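Local coordinates for protein coatomer subunit delta (Saccharomyces cerevisiae, PDB 5FJZ) that forms part of the coatomer, the COPI vesicle coat that probably recognises dilysine motifs and mediates retrograde transport from Golgi to ER, at residues N55-R65 / F82-L90; E151-F162 / E187-A198. All blocks are in the same frame, centred on the assembly; numbering follows the deposited sequence. Where two conformers were deposited one is given.

In the fold
The chain is the mu-homology domain of delta-COP, a long, mostly beta module of the adaptor medium-subunit family, crystallised with a tryptophan-motif peptide from Dsl1. Contacts 1 and 2 follow one another along the chain and lie on opposite sides of its centre, their centres about 38 Å apart and their nearest atoms about 21 Å apart. In both, an antiparallel strand pair fixes the register and side chains beyond the ladder finish the join. In contact 1 residues 55-58 meet 87-88 in a small three-stranded sheet; in contact 2 residues 155-159 meet 190-194 in the large mixed sheet. Leu90, ending segment 82-90, and Phe162 and Met188 in contact 2 each pack on a bound peptide.

Contact 1. Residues N55-R65 / F82-L90; sequences NLKLADSIDVR and FLSTKLISL
An edge of the small antiparallel sheet pairs Leu56 with Ile88, two backbone bonds joining them: Ile88 N to Leu56 O at 2.8 Å and Leu56 N to Ile88 O at 3.0 Å. Their side chains share one face of the sheet, CB against CB, on the side where Leu42 and Val106 pack. On the other face Leu87 CD1 presses on Lys57 CG at 3.4 Å, tighter than usual for two carbons. The sheet, within the region that interacts with Dsl1, has strand 54-58 in the middle, between residues 87-88 and strand 241-246, and a helix runs into its edge strand. Lys86, just past that helix, has positive phi (65°) and returns the chain to the sheet, where its carbonyl O accepts from Leu58 N almost head-on.

Its side chain diverges from the carbonyl. With CG opposite the carbonyl carbon (chi1 -50°) and the rest extended, it runs past the methyls of Val64 to the type I turn of Ala59 to Ile62. There NZ donates to Ile62 O at 2.8 Å and to Asp60 O at 3.0 Å, the latter from above the carbonyl plane; the carboxylates of Asp60 and Asp63 lie farther off and probably favour its charge.

Leu58 CD1 meets the edge of the Phe82 ring at CE1, 3.5 Å away, while Val64 CG1 reaches CZ obliquely.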
loop_
_atom_site.group_PDB
_atom_site.type_symbol
_atom_site.label_atom_id
_atom_site.label_comp_id
_atom_site.label_asym_id
_atom_site.label_seq_id
_atom_site.Cartn_x
_atom_site.Cartn_y
_atom_site.Cartn_z
ATOM N N ASN A 55 4.315 -11.003 -33.537
ATOM C CA ASN A 55 5.459 -10.401 -32.947
ATOM C C ASN A 55 5.477 -8.922 -33.276
ATOM O O ASN A 55 4.945 -8.484 -34.300
ATOM C CB ASN A 55 6.790 -10.960 -33.478
ATOM C CG ASN A 55 7.123 -12.375 -32.992
ATOM O OD1 ASN A 55 6.441 -13.012 -32.147
ATOM N ND2 ASN A 55 8.166 -12.886 -33.567
ATOM N N LEU A 56 6.018 -8.113 -32.367
ATOM C CA LEU A 56 5.954 -6.636 -32.520
ATOM C C LEU A 56 7.341 -6.193 -32.858
ATOM O O LEU A 56 8.254 -6.649 -32.237
ATOM C CB LEU A 56 5.613 -5.973 -31.168
ATOM C CG LEU A 56 4.181 -5.880 -30.657
ATOM C CD1 LEU A 56 3.234 -6.980 -31.069
ATOM C CD2 LEU A 56 4.161 -5.625 -29.149
ATOM N N LYS A 57 7.487 -5.328 -33.867
ATOM C CA LYS A 57 8.799 -4.765 -34.185
ATOM C C LYS A 57 8.790 -3.341 -33.703
ATOM O O LYS A 57 7.960 -2.563 -34.120
ATOM C CB LYS A 57 9.108 -4.767 -35.689
ATOM C CG LYS A 57 9.726 -6.052 -36.198
ATOM C CD LYS A 57 10.025 -5.956 -37.703
ATOM C CE LYS A 57 10.267 -7.328 -38.332
ATOM N NZ LYS A 57 10.033 -7.258 -39.802
ATOM N N LEU A 58 9.712 -3.010 -32.808
ATOM C CA LEU A 58 9.783 -1.636 -32.339
ATOM C C LEU A 58 10.418 -0.768 -33.409
ATOM O O LEU A 58 11.213 -1.266 -34.191
ATOM C CB LEU A 58 10.607 -1.583 -31.091
ATOM C CG LEU A 58 10.175 -2.498 -29.893
ATOM C CD1 LEU A 58 10.985 -2.307 -28.680
ATOM C CD2 LEU A 58 8.735 -2.282 -29.516
ATOM N N ALA A 59 10.135 0.532 -33.367
ATOM C CA ALA A 59 10.694 1.512 -34.346
ATOM C C ALA A 59 12.219 1.509 -34.348
ATOM O O ALA A 59 12.918 1.275 -33.333
ATOM C CB ALA A 59 10.241 2.920 -34.069
ATOM N N ASP A 60 12.753 1.627 -35.557
ATOM C CA ASP A 60 14.197 1.510 -35.756
ATOM C C ASP A 60 14.912 2.627 -34.989
ATOM O O ASP A 60 16.101 2.493 -34.616
ATOM C CB ASP A 60 14.473 1.617 -37.243
ATOM C CG ASP A 60 14.187 0.328 -38.002
ATOM O OD1 ASP A 60 14.565 -0.752 -37.460
ATOM O OD2 ASP A 60 13.656 0.394 -39.151
ATOM N N SER A 61 14.200 3.719 -34.720
ATOM C CA SER A 61 14.814 4.884 -34.003
ATOM C C SER A 61 15.079 4.640 -32.536
ATOM O O SER A 61 15.714 5.460 -31.900
ATOM C CB SER A 61 13.956 6.151 -34.142
ATOM O OG SER A 61 12.619 5.924 -33.692
ATOM N N ILE A 62 14.596 3.528 -31.989
ATOM C CA ILE A 62 14.748 3.284 -30.544
ATOM C C ILE A 62 16.042 2.639 -30.295
ATOM O O ILE A 62 16.391 1.612 -30.939
ATOM C CB ILE A 62 13.652 2.356 -30.004
ATOM C CG1 ILE A 62 12.342 3.091 -30.155
ATOM C CG2 ILE A 62 13.892 1.965 -28.543
ATOM C CD1 ILE A 62 11.195 2.173 -30.394
ATOM N N ASP A 63 16.694 3.100 -29.254
ATOM C CA ASP A 63 17.868 2.373 -28.802
ATOM C C ASP A 63 17.567 1.415 -27.611
ATOM O O ASP A 63 17.628 1.804 -26.437
ATOM C CB ASP A 63 18.836 3.393 -28.322
ATOM C CG ASP A 63 20.153 2.805 -27.921
ATOM O OD1 ASP A 63 20.456 1.607 -28.098
ATOM O OD2 ASP A 63 20.973 3.623 -27.416
ATOM N N VAL A 64 17.505 0.135 -27.925
ATOM C CA VAL A 64 17.220 -0.900 -26.890
ATOM C C VAL A 64 18.454 -1.293 -26.023
ATOM O O VAL A 64 18.321 -2.053 -25.068
ATOM C CB VAL A 64 16.605 -2.127 -27.557
ATOM C CG1 VAL A 64 15.334 -1.723 -28.288
ATOM C CG2 VAL A 64 17.570 -2.794 -28.529
ATOM N N ARG A 65 19.639 -0.753 -26.377
ATOM C CA ARG A 65 20.849 -0.985 -25.559
ATOM C C ARG A 65 21.215 0.229 -24.724
ATOM O O ARG A 65 22.305 0.328 -24.171
ATOM C CB ARG A 65 21.972 -1.421 -26.479
ATOM C CG ARG A 65 21.648 -2.852 -26.992
ATOM C CD ARG A 65 22.874 -3.738 -26.794
ATOM N NE ARG A 65 22.812 -5.021 -27.495
ATOM C CZ ARG A 65 22.978 -6.201 -26.914
ATOM N NH1 ARG A 65 23.165 -6.280 -25.616
ATOM N NH2 ARG A 65 22.929 -7.304 -27.634
ATOM N N PHE A 82 14.599 -9.233 -28.219
ATOM C CA PHE A 82 14.369 -7.802 -28.034
ATOM C C PHE A 82 15.674 -6.996 -28.223
ATOM O O PHE A 82 15.758 -5.966 -28.952
ATOM C CB PHE A 82 13.794 -7.578 -26.628
ATOM C CG PHE A 82 13.880 -6.157 -26.206
ATOM C CD1 PHE A 82 12.984 -5.217 -26.731
ATOM C CD2 PHE A 82 14.819 -5.751 -25.288
ATOM C CE1 PHE A 82 13.040 -3.884 -26.316
ATOM C CE2 PHE A 82 14.873 -4.429 -24.879
ATOM C CZ PHE A 82 14.010 -3.508 -25.423
ATOM N N LEU A 83 16.709 -7.494 -27.569
ATOM C CA LEU A 83 18.031 -6.870 -27.629
ATOM C C LEU A 83 18.672 -6.954 -29.027
ATOM O O LEU A 83 19.240 -5.962 -29.518
ATOM C CB LEU A 83 18.967 -7.537 -26.626
ATOM C CG LEU A 83 19.325 -6.915 -25.286
ATOM C CD1 LEU A 83 18.396 -5.803 -24.870
ATOM C CD2 LEU A 83 19.561 -7.970 -24.174
ATOM N N SER A 84 18.517 -8.100 -29.684
ATOM C CA SER A 84 19.125 -8.345 -31.016
ATOM C C SER A 84 18.469 -7.644 -32.149
ATOM O O SER A 84 19.147 -7.036 -32.974
ATOM C CB SER A 84 19.151 -9.829 -31.308
ATOM O OG SER A 84 19.982 -10.439 -30.346
ATOM N N THR A 85 17.148 -7.671 -32.196
ATOM C CA THR A 85 16.397 -7.149 -33.344
ATOM C C THR A 85 15.226 -6.232 -33.033
ATOM O O THR A 85 14.466 -5.903 -33.962
ATOM C CB THR A 85 15.744 -8.309 -34.151
ATOM O OG1 THR A 85 15.844 -9.505 -33.383
ATOM C CG2 THR A 85 16.444 -8.514 -35.498
ATOM N N LYS A 86 15.054 -5.837 -31.763
ATOM C CA LYS A 86 13.963 -4.922 -31.351
ATOM C C LYS A 86 12.620 -5.538 -31.545
ATOM O O LYS A 86 11.683 -4.869 -31.985
ATOM C CB LYS A 86 14.117 -3.580 -32.095
ATOM C CG LYS A 86 15.521 -3.003 -31.997
ATOM C CD LYS A 86 15.662 -1.593 -32.618
ATOM C CE LYS A 86 17.158 -1.221 -32.800
ATOM N NZ LYS A 86 17.325 0.232 -33.150
ATOM N N LEU A 87 12.586 -6.834 -31.309
ATOM C CA LEU A 87 11.426 -7.709 -31.576
ATOM C C LEU A 87 10.837 -8.142 -30.261
ATOM O O LEU A 87 11.560 -8.401 -29.331
ATOM C CB LEU A 87 11.904 -8.912 -32.368
ATOM C CG LEU A 87 10.786 -9.656 -33.075
ATOM C CD1 LEU A 87 10.178 -8.795 -34.194
ATOM C CD2 LEU A 87 11.405 -10.950 -33.608
ATOM N N ILE A 88 9.527 -7.993 -30.133
ATOM C CA ILE A 88 8.815 -8.519 -28.975
ATOM C C ILE A 88 8.193 -9.836 -29.457
ATOM O O ILE A 88 7.321 -9.799 -30.312
ATOM C CB ILE A 88 7.712 -7.541 -28.516
ATOM C CG1 ILE A 88 8.304 -6.212 -28.001
ATOM C CG2 ILE A 88 6.841 -8.127 -27.434
ATOM C CD1 ILE A 88 9.290 -6.346 -26.858
ATOM N N SER A 89 8.575 -10.914 -28.790
ATOM C CA SER A 89 8.243 -12.296 -29.187
ATOM C C SER A 89 8.267 -13.137 -27.932
ATOM O O SER A 89 9.003 -12.826 -26.985
ATOM C CB SER A 89 9.270 -12.823 -30.191
ATOM O OG SER A 89 10.533 -13.077 -29.551
ATOM N N LEU A 90 7.502 -14.235 -27.912
ATOM C CA LEU A 90 7.497 -15.148 -26.743
ATOM C C LEU A 90 8.776 -15.961 -26.591
ATOM O O LEU A 90 9.382 -16.344 -27.573
ATOM C CB LEU A 90 6.267 -16.061 -26.810
ATOM C CG LEU A 90 4.963 -15.292 -26.626
ATOM C CD1 LEU A 90 3.789 -16.160 -26.997
ATOM C CD2 LEU A 90 4.807 -14.816 -25.193
#

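Contact 2. Residues E151-F162 / E187-A198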
loop_
_atom_site.group_PDB
_atom_site.type_symbol
_atom_site.label_atom_id
_atom_site.label_comp_id
_atom_site.label_asym_id
_atom_site.label_seq_id
_atom_site.Cartn_x
_atom_site.Cartn_y
_atom_site.Cartn_z
ATOM N N GLU A 151 -0.611 20.303 -26.993
ATOM C CA GLU A 151 -1.224 21.041 -25.897
ATOM C C GLU A 151 -1.465 20.074 -24.724
ATOM O O GLU A 151 -1.674 18.863 -24.931
ATOM C CB GLU A 151 -2.516 21.724 -26.359
ATOM C CG GLU A 151 -3.689 20.811 -26.749
ATOM C CD GLU A 151 -5.043 21.501 -26.587
ATOM O OE1 GLU A 151 -5.126 22.732 -26.872
ATOM O OE2 GLU A 151 -6.008 20.825 -26.110
ATOM N N LEU A 152 -1.402 20.592 -23.493
ATOM C CA LEU A 152 -1.948 19.879 -22.352
ATOM C C LEU A 152 -3.300 20.508 -22.016
ATOM O O LEU A 152 -3.403 21.752 -21.877
ATOM C CB LEU A 152 -1.041 19.991 -21.153
ATOM C CG LEU A 152 0.279 19.264 -21.183
ATOM C CD1 LEU A 152 1.085 19.631 -19.979
ATOM C CD2 LEU A 152 0.043 17.762 -21.229
ATOM N N ALA A 153 -4.329 19.673 -21.919
ATOM C CA ALA A 153 -5.668 20.156 -21.623
ATOM C C ALA A 153 -6.028 19.816 -20.194
ATOM O O ALA A 153 -5.538 18.796 -19.660
ATOM C CB ALA A 153 -6.667 19.533 -22.566
ATOM N N ASP A 154 -6.813 20.664 -19.552
ATOM C CA ASP A 154 -7.333 20.379 -18.194
ATOM C C ASP A 154 -6.258 19.994 -17.213
ATOM O O ASP A 154 -6.343 18.952 -16.506
ATOM C CB ASP A 154 -8.430 19.264 -18.275
ATOM C CG ASP A 154 -9.663 19.709 -19.083
ATOM O OD1 ASP A 154 -9.925 20.916 -19.193
ATOM O OD2 ASP A 154 -10.386 18.846 -19.601
ATOM N N VAL A 155 -5.277 20.863 -17.048
ATOM C CA VAL A 155 -4.191 20.725 -16.060
ATOM C C VAL A 155 -4.637 21.278 -14.690
ATOM O O VAL A 155 -5.230 22.345 -14.594
ATOM C CB VAL A 155 -2.995 21.493 -16.545
ATOM C CG1 VAL A 155 -1.792 21.408 -15.598
ATOM C CG2 VAL A 155 -2.620 21.037 -17.946
ATOM N N ILE A 156 -4.410 20.508 -13.657
ATOM C CA ILE A 156 -4.914 20.773 -12.336
ATOM C C ILE A 156 -3.784 21.019 -11.358
ATOM O O ILE A 156 -2.833 20.210 -11.205
ATOM C CB ILE A 156 -5.847 19.656 -11.869
ATOM C CG1 ILE A 156 -7.042 19.627 -12.838
ATOM C CG2 ILE A 156 -6.367 19.979 -10.482
ATOM C CD1 ILE A 156 -8.024 18.517 -12.572
ATOM N N PHE A 157 -3.842 22.180 -10.720
ATOM C CA PHE A 157 -2.924 22.508 -9.612
ATOM C C PHE A 157 -3.603 22.387 -8.255
ATOM O O PHE A 157 -4.737 22.902 -8.078
ATOM C CB PHE A 157 -2.403 23.958 -9.808
ATOM C CG PHE A 157 -1.730 24.170 -11.126
ATOM C CD1 PHE A 157 -2.513 24.471 -12.266
ATOM C CD2 PHE A 157 -0.379 24.136 -11.234
ATOM C CE1 PHE A 157 -1.903 24.615 -13.510
ATOM C CE2 PHE A 157 0.253 24.279 -12.449
ATOM C CZ PHE A 157 -0.522 24.563 -13.581
ATOM N N THR A 158 -2.971 21.695 -7.335
ATOM C CA THR A 158 -3.562 21.439 -6.002
ATOM C C THR A 158 -2.671 22.058 -4.935
ATOM O O THR A 158 -1.486 21.854 -4.889
ATOM C CB THR A 158 -3.852 19.927 -5.743
ATOM O OG1 THR A 158 -4.758 19.562 -6.770
ATOM C CG2 THR A 158 -4.469 19.736 -4.358
ATOM N N ILE A 159 -3.294 22.841 -4.072
ATOM C CA ILE A 159 -2.708 23.475 -2.961
ATOM C C ILE A 159 -3.265 22.811 -1.723
ATOM O O ILE A 159 -4.499 22.750 -1.556
ATOM C CB ILE A 159 -3.072 25.025 -2.882
ATOM C CG1 ILE A 159 -2.889 25.674 -4.228
ATOM C CG2 ILE A 159 -2.210 25.668 -1.809
ATOM C CD1 ILE A 159 -1.484 25.540 -4.804
ATOM N N PRO A 160 -2.388 22.343 -0.789
ATOM C CA PRO A 160 -2.814 21.533 0.410
ATOM C C PRO A 160 -3.389 22.299 1.631
ATOM O O PRO A 160 -3.001 22.061 2.783
ATOM C CB PRO A 160 -1.574 20.809 0.781
ATOM C CG PRO A 160 -0.496 21.771 0.395
ATOM C CD PRO A 160 -0.944 22.375 -0.908
ATOM N N VAL A 161 -4.403 23.101 1.355
ATOM C CA VAL A 161 -5.046 23.910 2.363
ATOM C C VAL A 161 -6.514 23.834 2.074
ATOM O O VAL A 161 -6.929 23.466 0.969
ATOM C CB VAL A 161 -4.507 25.363 2.395
ATOM C CG1 VAL A 161 -3.083 25.393 2.816
ATOM C CG2 VAL A 161 -4.685 26.049 1.094
ATOM N N PHE A 162 -7.318 24.127 3.080
ATOM C CA PHE A 162 -8.773 24.116 2.916
ATOM C C PHE A 162 -9.311 25.447 3.469
ATOM O O PHE A 162 -9.608 25.516 4.672
ATOM C CB PHE A 162 -9.406 22.980 3.784
ATOM C CG PHE A 162 -9.039 21.590 3.328
ATOM C CD1 PHE A 162 -7.808 21.074 3.651
ATOM C CD2 PHE A 162 -9.844 20.900 2.492
ATOM C CE1 PHE A 162 -7.409 19.836 3.170
ATOM C CE2 PHE A 162 -9.455 19.683 1.972
ATOM C CZ PHE A 162 -8.243 19.141 2.328
ATOM N N GLU A 187 -6.013 14.334 -5.123
ATOM C CA GLU A 187 -5.025 15.074 -4.357
ATOM C C GLU A 187 -5.735 15.801 -3.245
ATOM O O GLU A 187 -6.871 16.253 -3.393
ATOM C CB GLU A 187 -4.236 16.091 -5.222
ATOM C CG GLU A 187 -3.406 15.485 -6.355
ATOM C CD GLU A 187 -2.316 14.490 -5.902
ATOM O OE1 GLU A 187 -1.910 14.501 -4.697
ATOM O OE2 GLU A 187 -1.874 13.675 -6.785
ATOM N N MET A 188 -5.080 15.934 -2.132
ATOM C CA MET A 188 -5.660 16.580 -1.002
ATOM C C MET A 188 -5.494 18.116 -1.044
ATOM O O MET A 188 -4.378 18.630 -1.126
ATOM C CB MET A 188 -4.954 16.086 0.234
ATOM C CG MET A 188 -5.561 16.642 1.525
ATOM S SD MET A 188 -4.350 16.829 2.839
ATOM C CE MET A 188 -3.615 15.167 2.856
ATOM N N GLY A 189 -6.601 18.829 -0.838
ATOM C CA GLY A 189 -6.563 20.312 -0.675
ATOM C C GLY A 189 -7.481 20.933 -1.684
ATOM O O GLY A 189 -8.510 20.371 -2.043
ATOM N N THR A 190 -7.112 22.125 -2.125
ATOM C CA THR A 190 -7.917 22.915 -3.033
ATOM C C THR A 190 -7.314 22.888 -4.449
ATOM O O THR A 190 -6.141 23.112 -4.622
ATOM C CB THR A 190 -7.971 24.344 -2.483
ATOM O OG1 THR A 190 -8.451 24.299 -1.122
ATOM C CG2 THR A 190 -8.845 25.229 -3.368
ATOM N N SER A 191 -8.140 22.618 -5.447
ATOM C CA SER A 191 -7.694 22.325 -6.794
ATOM C C SER A 191 -8.225 23.353 -7.785
ATOM O O SER A 191 -9.433 23.677 -7.809
ATOM C CB SER A 191 -8.099 20.942 -7.279
ATOM O OG SER A 191 -7.427 19.944 -6.502
ATOM N N ILE A 192 -7.328 23.813 -8.636
ATOM C CA ILE A 192 -7.624 24.822 -9.686
ATOM C C ILE A 192 -7.243 24.253 -11.005
ATOM O O ILE A 192 -6.107 23.812 -11.215
ATOM C CB ILE A 192 -6.849 26.186 -9.484
ATOM C CG1 ILE A 192 -7.193 26.757 -8.134
ATOM C CG2 ILE A 192 -7.226 27.101 -10.672
ATOM C CD1 ILE A 192 -6.222 27.858 -7.638
ATOM N N LYS A 193 -8.157 24.302 -11.948
ATOM C CA LYS A 193 -7.913 23.785 -13.240
ATOM C C LYS A 193 -7.713 24.853 -14.218
ATOM O O LYS A 193 -8.472 25.815 -14.248
ATOM C CB LYS A 193 -9.121 22.998 -13.695
ATOM C CG LYS A 193 -9.087 22.429 -15.103
ATOM C CD LYS A 193 -9.989 21.181 -15.257
ATOM C CE LYS A 193 -11.229 21.455 -16.056
ATOM N NZ LYS A 193 -12.084 22.527 -15.527
ATOM N N ILE A 194 -6.779 24.628 -15.115
ATOM C CA ILE A 194 -6.587 25.463 -16.273
ATOM C C ILE A 194 -6.983 24.682 -17.522
ATOM O O ILE A 194 -6.662 23.488 -17.665
ATOM C CB ILE A 194 -5.130 25.998 -16.295
ATOM C CG1 ILE A 194 -5.181 27.430 -15.806
ATOM C CG2 ILE A 194 -4.483 26.022 -17.662
ATOM C CD1 ILE A 194 -3.856 27.831 -15.225
ATOM N N SER A 195 -7.675 25.338 -18.429
ATOM C CA SER A 195 -8.200 24.669 -19.623
ATOM C C SER A 195 -7.170 24.119 -20.570
ATOM O O SER A 195 -7.303 22.991 -21.040
ATOM C CB SER A 195 -9.122 25.637 -20.389
ATOM O OG SER A 195 -10.274 24.943 -20.790
ATOM N N LYS A 196 -6.105 24.892 -20.822
ATOM C CA LYS A 196 -5.047 24.509 -21.726
ATOM C C LYS A 196 -3.693 25.088 -21.345
ATOM O O LYS A 196 -3.612 26.244 -20.891
ATOM C CB LYS A 196 -5.307 25.075 -23.145
ATOM C CG LYS A 196 -6.538 24.513 -23.857
ATOM C CD LYS A 196 -6.794 25.302 -25.137
ATOM C CE LYS A 196 -8.264 25.296 -25.545
ATOM N NZ LYS A 196 -8.688 23.983 -26.113
ATOM N N ILE A 197 -2.671 24.335 -21.657
ATOM C CA ILE A 197 -1.280 24.796 -21.762
ATOM C C ILE A 197 -0.813 24.471 -23.171
ATOM O O ILE A 197 -0.569 23.307 -23.504
ATOM C CB ILE A 197 -0.291 24.199 -20.750
ATOM C CG1 ILE A 197 -0.769 24.504 -19.343
ATOM C CG2 ILE A 197 1.128 24.805 -20.920
ATOM C CD1 ILE A 197 0.123 23.902 -18.238
ATOM N N ALA A 198 -0.696 25.522 -23.998
ATOM C CA ALA A 198 -0.313 25.375 -25.382
ATOM C C ALA A 198 1.093 24.756 -25.547
ATOM O O ALA A 198 1.960 24.868 -24.659
ATOM C CB ALA A 198 -0.357 26.746 -26.076
HETATM O O HOH W 1 -11.171 23.412 -18.561
#
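Phe162 lays one ring face over Gly189, whose CA stands 4.1 Å from the ring centroid in a CH-pi contact, while Met188 CG meets the ring edge at CZ. On the side of Gly189 turned from the ring the fit is close as well: a CB would run into Ile159 O and Pro160 CA. An alanine in place of Phe162 would probably leave Gly189 CA and Met188 CG without their aromatic partner and open a gap beside the bound peptide and Pro98 of the second subunit, both of which the ring also touches. Beside Gly189, Thr190 OG1 donates to Val161 O at 2.7 Å and is also hydrogen-bonded to Gln102 of the second subunit.

From here strands 155-159 and 190-194 run antiparallel (156°) as neighbours in the large mixed sheet. On one face Thr158 OG1 and Ser191 OG share a 2.7 Å hydrogen bond. The methyl of Thr158, opposite its backbone N, leans instead toward Met188 O, and Ile156 CG2 rests against Ser191 CB. On the other face Phe157 brings its ring edge up to Ile192 O, and in one of its two modelled conformers Ile194 brings CD1 to 4.1 Å from Phe157 CE1; Leu205 packs against Phe157.

Asp154 and Val155 both face Ile194, forming a G1 bulge where the chain turns a corner. Lys193 lies alongside Asp154, CE 3.4 Å from OD1, but its NZ forms a salt bridge with Glu180. Beyond the corner Ile197 CD1 nestles between the two methyls of Val155, 4.0 Å from CG2.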